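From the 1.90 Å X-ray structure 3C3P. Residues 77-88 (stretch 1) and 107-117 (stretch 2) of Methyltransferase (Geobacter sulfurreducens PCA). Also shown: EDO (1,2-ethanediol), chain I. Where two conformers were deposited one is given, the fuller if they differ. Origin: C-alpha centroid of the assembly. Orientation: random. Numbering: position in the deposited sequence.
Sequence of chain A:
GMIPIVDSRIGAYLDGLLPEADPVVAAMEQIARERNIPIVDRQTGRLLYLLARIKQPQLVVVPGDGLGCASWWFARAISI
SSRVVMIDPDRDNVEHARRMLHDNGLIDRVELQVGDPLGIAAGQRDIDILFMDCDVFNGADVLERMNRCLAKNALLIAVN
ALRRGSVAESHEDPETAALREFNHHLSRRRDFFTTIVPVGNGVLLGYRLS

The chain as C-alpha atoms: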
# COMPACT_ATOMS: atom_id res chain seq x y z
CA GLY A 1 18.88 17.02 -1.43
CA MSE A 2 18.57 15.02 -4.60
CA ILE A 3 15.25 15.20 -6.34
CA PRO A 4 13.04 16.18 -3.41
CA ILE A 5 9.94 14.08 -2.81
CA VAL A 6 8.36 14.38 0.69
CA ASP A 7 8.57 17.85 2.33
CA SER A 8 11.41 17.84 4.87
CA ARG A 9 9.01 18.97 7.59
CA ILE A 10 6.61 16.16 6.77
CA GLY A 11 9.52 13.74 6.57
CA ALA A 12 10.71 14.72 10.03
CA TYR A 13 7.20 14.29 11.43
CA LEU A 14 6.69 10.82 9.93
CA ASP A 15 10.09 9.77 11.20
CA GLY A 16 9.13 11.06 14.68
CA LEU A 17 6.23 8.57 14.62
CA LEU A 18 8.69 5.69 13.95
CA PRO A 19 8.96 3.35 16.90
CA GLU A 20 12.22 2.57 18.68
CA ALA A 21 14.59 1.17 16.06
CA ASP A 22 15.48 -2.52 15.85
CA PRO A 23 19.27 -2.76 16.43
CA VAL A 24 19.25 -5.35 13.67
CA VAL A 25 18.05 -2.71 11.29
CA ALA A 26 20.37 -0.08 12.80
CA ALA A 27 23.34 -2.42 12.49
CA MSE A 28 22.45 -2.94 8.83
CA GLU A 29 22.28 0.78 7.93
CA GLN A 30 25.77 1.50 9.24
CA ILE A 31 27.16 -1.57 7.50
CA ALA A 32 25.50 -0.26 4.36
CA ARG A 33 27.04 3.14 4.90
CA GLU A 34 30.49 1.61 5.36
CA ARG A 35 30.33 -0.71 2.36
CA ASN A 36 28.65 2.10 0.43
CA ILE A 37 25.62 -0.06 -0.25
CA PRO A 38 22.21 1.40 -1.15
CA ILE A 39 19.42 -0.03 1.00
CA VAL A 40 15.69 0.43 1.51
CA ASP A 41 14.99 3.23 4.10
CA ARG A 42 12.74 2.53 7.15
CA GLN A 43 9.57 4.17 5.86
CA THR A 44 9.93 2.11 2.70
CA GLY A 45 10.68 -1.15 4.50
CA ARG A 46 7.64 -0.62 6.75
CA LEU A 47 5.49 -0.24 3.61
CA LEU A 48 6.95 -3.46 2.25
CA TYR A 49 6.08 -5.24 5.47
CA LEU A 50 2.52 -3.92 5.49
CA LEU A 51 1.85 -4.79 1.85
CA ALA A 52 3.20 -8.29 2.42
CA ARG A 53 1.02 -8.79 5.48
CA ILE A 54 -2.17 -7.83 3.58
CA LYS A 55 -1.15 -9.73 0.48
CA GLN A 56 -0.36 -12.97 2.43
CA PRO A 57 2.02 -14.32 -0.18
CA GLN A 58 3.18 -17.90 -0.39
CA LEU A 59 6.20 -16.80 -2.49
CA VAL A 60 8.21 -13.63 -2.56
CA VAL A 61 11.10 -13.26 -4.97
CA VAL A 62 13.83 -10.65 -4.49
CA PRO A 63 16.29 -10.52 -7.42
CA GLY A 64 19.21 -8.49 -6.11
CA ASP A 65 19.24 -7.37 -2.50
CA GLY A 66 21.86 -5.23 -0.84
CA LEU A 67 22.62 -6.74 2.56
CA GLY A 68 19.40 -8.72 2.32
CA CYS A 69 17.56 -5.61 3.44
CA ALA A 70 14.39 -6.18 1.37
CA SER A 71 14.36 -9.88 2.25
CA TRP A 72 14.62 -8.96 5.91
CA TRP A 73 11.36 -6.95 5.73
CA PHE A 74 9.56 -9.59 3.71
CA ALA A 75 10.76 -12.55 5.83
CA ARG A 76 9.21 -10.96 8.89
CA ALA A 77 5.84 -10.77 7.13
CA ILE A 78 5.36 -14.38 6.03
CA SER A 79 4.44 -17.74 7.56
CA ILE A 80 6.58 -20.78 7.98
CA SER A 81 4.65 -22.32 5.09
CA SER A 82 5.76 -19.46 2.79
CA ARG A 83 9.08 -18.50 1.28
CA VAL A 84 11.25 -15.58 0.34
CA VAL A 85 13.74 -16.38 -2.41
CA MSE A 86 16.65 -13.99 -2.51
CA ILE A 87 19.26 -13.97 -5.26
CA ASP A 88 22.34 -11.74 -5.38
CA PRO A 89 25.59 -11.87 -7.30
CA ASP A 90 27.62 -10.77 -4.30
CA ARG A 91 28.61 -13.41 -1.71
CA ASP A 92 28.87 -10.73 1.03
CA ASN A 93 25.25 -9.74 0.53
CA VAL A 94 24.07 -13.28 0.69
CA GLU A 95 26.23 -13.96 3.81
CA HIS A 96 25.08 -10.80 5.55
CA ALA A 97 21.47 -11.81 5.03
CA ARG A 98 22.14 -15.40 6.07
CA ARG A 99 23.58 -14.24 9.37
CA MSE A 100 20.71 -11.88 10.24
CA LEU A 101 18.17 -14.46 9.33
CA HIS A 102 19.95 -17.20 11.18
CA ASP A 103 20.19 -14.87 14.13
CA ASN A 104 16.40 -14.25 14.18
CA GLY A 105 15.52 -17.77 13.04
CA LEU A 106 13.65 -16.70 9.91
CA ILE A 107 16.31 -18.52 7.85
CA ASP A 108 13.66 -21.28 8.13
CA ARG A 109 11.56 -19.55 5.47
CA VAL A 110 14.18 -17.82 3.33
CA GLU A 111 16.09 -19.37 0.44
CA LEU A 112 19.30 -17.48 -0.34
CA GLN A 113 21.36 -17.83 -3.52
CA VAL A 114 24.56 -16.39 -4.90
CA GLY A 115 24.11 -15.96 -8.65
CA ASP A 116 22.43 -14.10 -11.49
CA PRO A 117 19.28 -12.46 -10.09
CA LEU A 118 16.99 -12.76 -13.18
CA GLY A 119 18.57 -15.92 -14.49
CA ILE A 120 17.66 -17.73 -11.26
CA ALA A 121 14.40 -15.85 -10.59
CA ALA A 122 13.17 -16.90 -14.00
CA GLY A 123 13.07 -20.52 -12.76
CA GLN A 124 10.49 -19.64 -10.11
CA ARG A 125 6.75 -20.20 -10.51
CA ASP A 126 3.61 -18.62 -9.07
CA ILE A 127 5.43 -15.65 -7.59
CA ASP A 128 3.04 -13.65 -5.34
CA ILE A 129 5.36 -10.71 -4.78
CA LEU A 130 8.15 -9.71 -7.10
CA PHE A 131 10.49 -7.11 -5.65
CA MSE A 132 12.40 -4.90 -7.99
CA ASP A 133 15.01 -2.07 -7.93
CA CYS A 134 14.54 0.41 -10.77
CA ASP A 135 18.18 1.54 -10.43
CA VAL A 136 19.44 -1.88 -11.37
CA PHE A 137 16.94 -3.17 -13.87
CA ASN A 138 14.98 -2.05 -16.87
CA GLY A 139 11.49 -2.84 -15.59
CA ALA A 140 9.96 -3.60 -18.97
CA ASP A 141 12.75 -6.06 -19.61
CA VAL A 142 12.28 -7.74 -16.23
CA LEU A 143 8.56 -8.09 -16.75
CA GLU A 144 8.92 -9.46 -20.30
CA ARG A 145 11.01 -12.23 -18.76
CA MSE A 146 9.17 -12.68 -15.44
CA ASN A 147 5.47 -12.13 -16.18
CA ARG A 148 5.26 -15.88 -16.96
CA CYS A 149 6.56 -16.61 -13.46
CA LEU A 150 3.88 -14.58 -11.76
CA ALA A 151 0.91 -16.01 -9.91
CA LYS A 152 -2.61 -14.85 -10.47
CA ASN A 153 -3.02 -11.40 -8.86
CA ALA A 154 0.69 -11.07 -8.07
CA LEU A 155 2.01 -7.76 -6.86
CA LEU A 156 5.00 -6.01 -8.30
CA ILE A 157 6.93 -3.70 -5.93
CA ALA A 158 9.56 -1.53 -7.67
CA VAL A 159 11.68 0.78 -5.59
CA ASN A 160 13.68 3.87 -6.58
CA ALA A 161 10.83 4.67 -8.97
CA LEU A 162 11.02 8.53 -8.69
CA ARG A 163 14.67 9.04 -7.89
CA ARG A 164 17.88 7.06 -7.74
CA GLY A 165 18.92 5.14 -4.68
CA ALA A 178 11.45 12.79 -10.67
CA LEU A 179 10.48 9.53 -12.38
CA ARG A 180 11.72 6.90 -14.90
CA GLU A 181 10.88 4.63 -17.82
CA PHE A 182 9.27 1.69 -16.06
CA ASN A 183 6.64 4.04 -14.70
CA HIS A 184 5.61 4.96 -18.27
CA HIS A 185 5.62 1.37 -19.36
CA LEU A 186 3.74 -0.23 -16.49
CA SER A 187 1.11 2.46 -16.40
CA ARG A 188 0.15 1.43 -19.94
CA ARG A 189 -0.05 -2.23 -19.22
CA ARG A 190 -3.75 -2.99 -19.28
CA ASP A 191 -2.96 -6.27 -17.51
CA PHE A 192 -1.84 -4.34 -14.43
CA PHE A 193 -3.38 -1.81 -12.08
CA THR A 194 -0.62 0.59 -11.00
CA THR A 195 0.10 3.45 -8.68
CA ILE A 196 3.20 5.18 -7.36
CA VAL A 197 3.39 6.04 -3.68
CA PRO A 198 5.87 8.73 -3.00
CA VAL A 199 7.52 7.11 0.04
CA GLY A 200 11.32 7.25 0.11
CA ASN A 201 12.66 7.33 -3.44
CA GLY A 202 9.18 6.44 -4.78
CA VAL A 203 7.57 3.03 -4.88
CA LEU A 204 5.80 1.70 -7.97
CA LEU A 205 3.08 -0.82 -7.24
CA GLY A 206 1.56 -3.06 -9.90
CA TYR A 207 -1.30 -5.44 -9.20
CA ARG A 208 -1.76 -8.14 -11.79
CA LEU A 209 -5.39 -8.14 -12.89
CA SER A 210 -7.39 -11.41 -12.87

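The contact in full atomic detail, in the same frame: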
# COMPACT_ATOMS: atom_id res chain seq x y z
N ALA A 77 7.27 -10.87 7.49
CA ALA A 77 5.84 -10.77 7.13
C ALA A 77 5.15 -12.04 6.66
O ALA A 77 3.95 -12.03 6.44
CB ALA A 77 5.68 -9.69 6.01
N ILE A 78 5.91 -13.11 6.54
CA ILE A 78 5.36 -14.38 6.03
C ILE A 78 5.37 -15.55 7.00
O ILE A 78 6.14 -15.60 7.97
CB ILE A 78 6.08 -14.81 4.70
CG1 ILE A 78 7.52 -15.24 4.97
CG2 ILE A 78 6.06 -13.67 3.62
CD1 ILE A 78 8.18 -15.96 3.82
N SER A 79 4.50 -16.52 6.72
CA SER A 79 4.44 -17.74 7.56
C SER A 79 5.54 -18.71 7.23
O SER A 79 6.27 -18.59 6.24
CB SER A 79 3.11 -18.49 7.43
OG SER A 79 2.90 -18.98 6.09
N ILE A 80 5.60 -19.71 8.08
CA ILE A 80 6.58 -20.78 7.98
C ILE A 80 6.32 -21.61 6.72
O ILE A 80 7.22 -22.25 6.17
CB ILE A 80 6.56 -21.72 9.23
CG1 ILE A 80 7.76 -22.67 9.23
CG2 ILE A 80 5.24 -22.49 9.31
CD1 ILE A 80 7.82 -23.57 10.44
N SER A 81 5.08 -21.56 6.27
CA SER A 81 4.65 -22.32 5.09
C SER A 81 4.99 -21.57 3.78
O SER A 81 4.96 -22.14 2.68
CB SER A 81 3.16 -22.68 5.18
OG SER A 81 2.35 -21.52 5.28
N SER A 82 5.37 -20.31 3.93
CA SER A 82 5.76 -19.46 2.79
C SER A 82 7.26 -19.32 2.70
O SER A 82 8.02 -19.71 3.60
CB SER A 82 5.15 -18.09 2.90
OG SER A 82 3.75 -18.18 3.06
N ARG A 83 7.67 -18.72 1.59
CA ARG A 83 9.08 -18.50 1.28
C ARG A 83 9.43 -17.20 0.59
O ARG A 83 8.65 -16.64 -0.18
CB ARG A 83 9.60 -19.60 0.33
CG ARG A 83 9.67 -21.02 0.90
CD ARG A 83 10.69 -21.16 2.00
NE ARG A 83 10.74 -22.52 2.52
CZ ARG A 83 9.97 -22.99 3.49
NH1 ARG A 83 9.08 -22.22 4.10
NH2 ARG A 83 10.12 -24.25 3.89
N VAL A 84 10.61 -16.72 0.97
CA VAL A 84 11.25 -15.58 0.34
C VAL A 84 12.49 -16.20 -0.33
O VAL A 84 13.25 -16.97 0.29
CB VAL A 84 11.73 -14.45 1.27
CG1 VAL A 84 12.47 -13.41 0.44
CG2 VAL A 84 10.58 -13.80 2.03
N VAL A 85 12.62 -15.92 -1.61
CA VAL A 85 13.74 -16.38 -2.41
C VAL A 85 14.53 -15.15 -2.81
O VAL A 85 14.07 -14.28 -3.56
CB VAL A 85 13.30 -17.14 -3.68
CG1 VAL A 85 14.54 -17.59 -4.47
CG2 VAL A 85 12.41 -18.34 -3.33
N MSE A 86 15.73 -15.09 -2.28
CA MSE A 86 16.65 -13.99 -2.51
C MSE A 86 17.86 -14.46 -3.29
O MSE A 86 18.49 -15.48 -2.96
CB MSE A 86 17.04 -13.42 -1.14
CG MSE A 86 18.02 -12.24 -1.04
SE MSE A 86 19.89 -12.52 -1.53
CE MSE A 86 20.66 -11.11 -0.40
N ILE A 87 18.13 -13.72 -4.36
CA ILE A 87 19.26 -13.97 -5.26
C ILE A 87 20.11 -12.70 -5.41
O ILE A 87 19.61 -11.61 -5.60
CB ILE A 87 18.85 -14.47 -6.69
CG1 ILE A 87 17.88 -15.64 -6.65
CG2 ILE A 87 20.07 -14.85 -7.53
CD1 ILE A 87 16.43 -15.22 -6.56
N ASP A 88 21.42 -12.87 -5.26
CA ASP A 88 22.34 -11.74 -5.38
C ASP A 88 23.71 -12.20 -5.90
O ASP A 88 24.24 -13.25 -5.50
CB ASP A 88 22.43 -10.99 -4.04
CG ASP A 88 23.12 -9.62 -4.18
OD1 ASP A 88 22.35 -8.63 -4.25
OD2 ASP A 88 24.37 -9.54 -4.30
N ILE A 107 15.55 -17.86 8.93
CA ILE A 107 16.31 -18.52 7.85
C ILE A 107 15.51 -19.77 7.45
O ILE A 107 15.72 -20.37 6.39
CB ILE A 107 17.78 -18.85 8.28
CG1 ILE A 107 18.63 -19.26 7.07
CG2 ILE A 107 17.81 -19.93 9.37
CD1 ILE A 107 18.73 -18.20 5.98
N ASP A 108 14.56 -20.12 8.32
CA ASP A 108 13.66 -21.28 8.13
C ASP A 108 12.64 -21.07 7.01
O ASP A 108 11.96 -22.00 6.57
CB ASP A 108 12.92 -21.66 9.44
CG ASP A 108 11.99 -20.54 9.97
OD1 ASP A 108 11.88 -19.46 9.35
OD2 ASP A 108 11.34 -20.73 11.01
N ARG A 109 12.54 -19.85 6.53
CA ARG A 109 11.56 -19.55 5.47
C ARG A 109 12.11 -18.61 4.41
O ARG A 109 11.38 -17.91 3.71
CB ARG A 109 10.30 -18.98 6.07
CG ARG A 109 10.48 -17.59 6.58
CD ARG A 109 9.38 -17.28 7.54
NE ARG A 109 9.56 -18.10 8.72
CZ ARG A 109 8.73 -18.13 9.76
NH1 ARG A 109 7.63 -17.38 9.74
NH2 ARG A 109 9.00 -18.91 10.80
N VAL A 110 13.43 -18.61 4.32
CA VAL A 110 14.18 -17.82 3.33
C VAL A 110 15.23 -18.69 2.64
O VAL A 110 16.04 -19.40 3.29
CB VAL A 110 14.88 -16.58 3.92
CG1 VAL A 110 15.61 -15.80 2.82
CG2 VAL A 110 13.88 -15.67 4.60
N GLU A 111 15.16 -18.65 1.32
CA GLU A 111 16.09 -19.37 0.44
C GLU A 111 17.02 -18.32 -0.14
O GLU A 111 16.57 -17.40 -0.83
CB GLU A 111 15.37 -20.12 -0.68
CG GLU A 111 16.36 -20.76 -1.67
CD GLU A 111 15.72 -21.33 -2.94
OE1 GLU A 111 14.49 -21.56 -3.01
OE2 GLU A 111 16.50 -21.54 -3.89
N LEU A 112 18.31 -18.45 0.13
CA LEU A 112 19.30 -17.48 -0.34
C LEU A 112 20.26 -18.08 -1.35
O LEU A 112 20.83 -19.16 -1.13
CB LEU A 112 20.12 -16.97 0.85
CG LEU A 112 19.35 -16.41 2.05
CD1 LEU A 112 20.26 -16.15 3.25
CD2 LEU A 112 18.67 -15.15 1.65
N GLN A 113 20.46 -17.36 -2.45
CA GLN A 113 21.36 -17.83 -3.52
C GLN A 113 22.30 -16.77 -4.05
O GLN A 113 21.93 -15.62 -4.23
CB GLN A 113 20.56 -18.32 -4.74
CG GLN A 113 19.41 -19.25 -4.47
CD GLN A 113 19.02 -20.00 -5.71
OE1 GLN A 113 19.90 -20.43 -6.48
NE2 GLN A 113 17.73 -20.22 -5.90
N VAL A 114 23.52 -17.21 -4.31
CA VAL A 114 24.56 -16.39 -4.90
C VAL A 114 24.48 -16.74 -6.37
O VAL A 114 24.60 -17.90 -6.74
CB VAL A 114 25.98 -16.69 -4.31
CG1 VAL A 114 27.08 -16.05 -5.15
CG2 VAL A 114 26.06 -16.26 -2.84
N GLY A 115 24.22 -15.74 -7.20
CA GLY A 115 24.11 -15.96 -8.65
C GLY A 115 23.47 -14.83 -9.42
O GLY A 115 23.32 -13.72 -8.90
N ASP A 116 23.06 -15.11 -10.65
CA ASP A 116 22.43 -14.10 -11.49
C ASP A 116 20.99 -13.88 -11.03
O ASP A 116 20.17 -14.80 -11.12
CB ASP A 116 22.41 -14.50 -12.96
CG ASP A 116 21.85 -13.40 -13.84
OD1 ASP A 116 22.39 -12.27 -13.81
OD2 ASP A 116 20.89 -13.66 -14.58
N PRO A 117 20.64 -12.65 -10.60
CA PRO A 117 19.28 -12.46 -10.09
C PRO A 117 18.10 -12.89 -11.00
O PRO A 117 17.23 -13.65 -10.55
CB PRO A 117 19.24 -10.94 -9.79
CG PRO A 117 20.65 -10.60 -9.50
CD PRO A 117 21.45 -11.43 -10.44
C1 EDO I . 21.57 -5.83 -6.80
O1 EDO I . 21.33 -6.56 -8.01
C2 EDO I . 22.96 -6.20 -6.30
O2 EDO I . 23.02 -6.11 -4.87

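The contact is a pair of neighbouring parallel strands, 83-88 and 110-114, with two arginines at one end and, at the other, Ile-87 against the backbone of Gly-115, Asp-116 and Pro-117. The strand axes come within 4.7 Å and their directions differ by 11°, so the register advances residue for residue, from Val-84 beside Val-110 to Asp-88 beside Val-114.

Before the strand begins, Ile-78 offers both backbone and side chain to Arg-109. NH1 of Arg-109 donates to O of Ile-78 at 2.9 Å, with the carbonyl near the plane of the guanidinium, where its N-H bonds point. The aliphatic part of the arginine is used too, its CD lying 3.8 Å from CG1 of Ile-78. Asp-108 holds the same guanidinium from within stretch 2: a salt bridge joins NE of Arg-109 to OD1 of Asp-108 at 2.8 Å, while NH2 of Arg-109 donates to OD2 of Asp-108 at 3.0 Å.

Ser-79 opens a type I turn that closes at Ser-82, whose N donates to O of Ser-79 at 3.0 Å. The turn carries the chain past the Arg-109 head group, so that N of Ile-80 lies over one face of the guanidinium, 3.5 Å from NH1 of Arg-109.

Arg-83 starts the strand and folds its own side chain back on the turn: its NH1 donates to O of Ile-80 and to O of Ser-82, both at 2.8 Å. O of Asp-108 sits over one face of this second guanidinium, 3.8 Å from CZ of Arg-83.

From Val-84 the backbone follows the parallel rule, in which alternate residues of stretch 1 bond through both N and O to residues flanking their partner. Side chains alternate with the same period: Val-84, Met-86 and Asp-88 share a face with Val-110, Leu-112 and Val-114, while on the other face Val-85 and Ile-87 lie beside the longer Glu-111 and Gln-113. Val-84 N donates to Arg-109 O at 3.1 Å, and Val-84 O accepts from Glu-111 N at 2.7 Å. Its side chain meets an apolar partner, CB of Val-84 being 4.1 Å from CG2 of Val-110.

At Val-85 a CA-H...O contact fills in between, its CA lying 3.4 Å from O of Glu-111, and CG2 of Val-85 is 3.8 Å from OE1 of Glu-111. Met-86, a selenomethionine, repeats the ladder pattern, its N 2.9 Å from Glu-111 O and its O 2.8 Å from Gln-113 N; its CB is 3.7 Å from CD2 of Leu-112, again apolar against apolar.

Ile-87, beside Gln-113, extends the contact beyond the strand: its CG2 lies 3.6 Å from CA of Pro-117, where stretch 2 enters a helix capped by Asp-116. Asp-88 completes the ladder, with N to Gln-113 O and O to Gly-115 N, each at 3.0 Å. It places a carboxylate at the strand's end, where its OD1 accepts a 2.7 Å hydrogen bond from O2 of the ethanediol, probably a crystallisation additive.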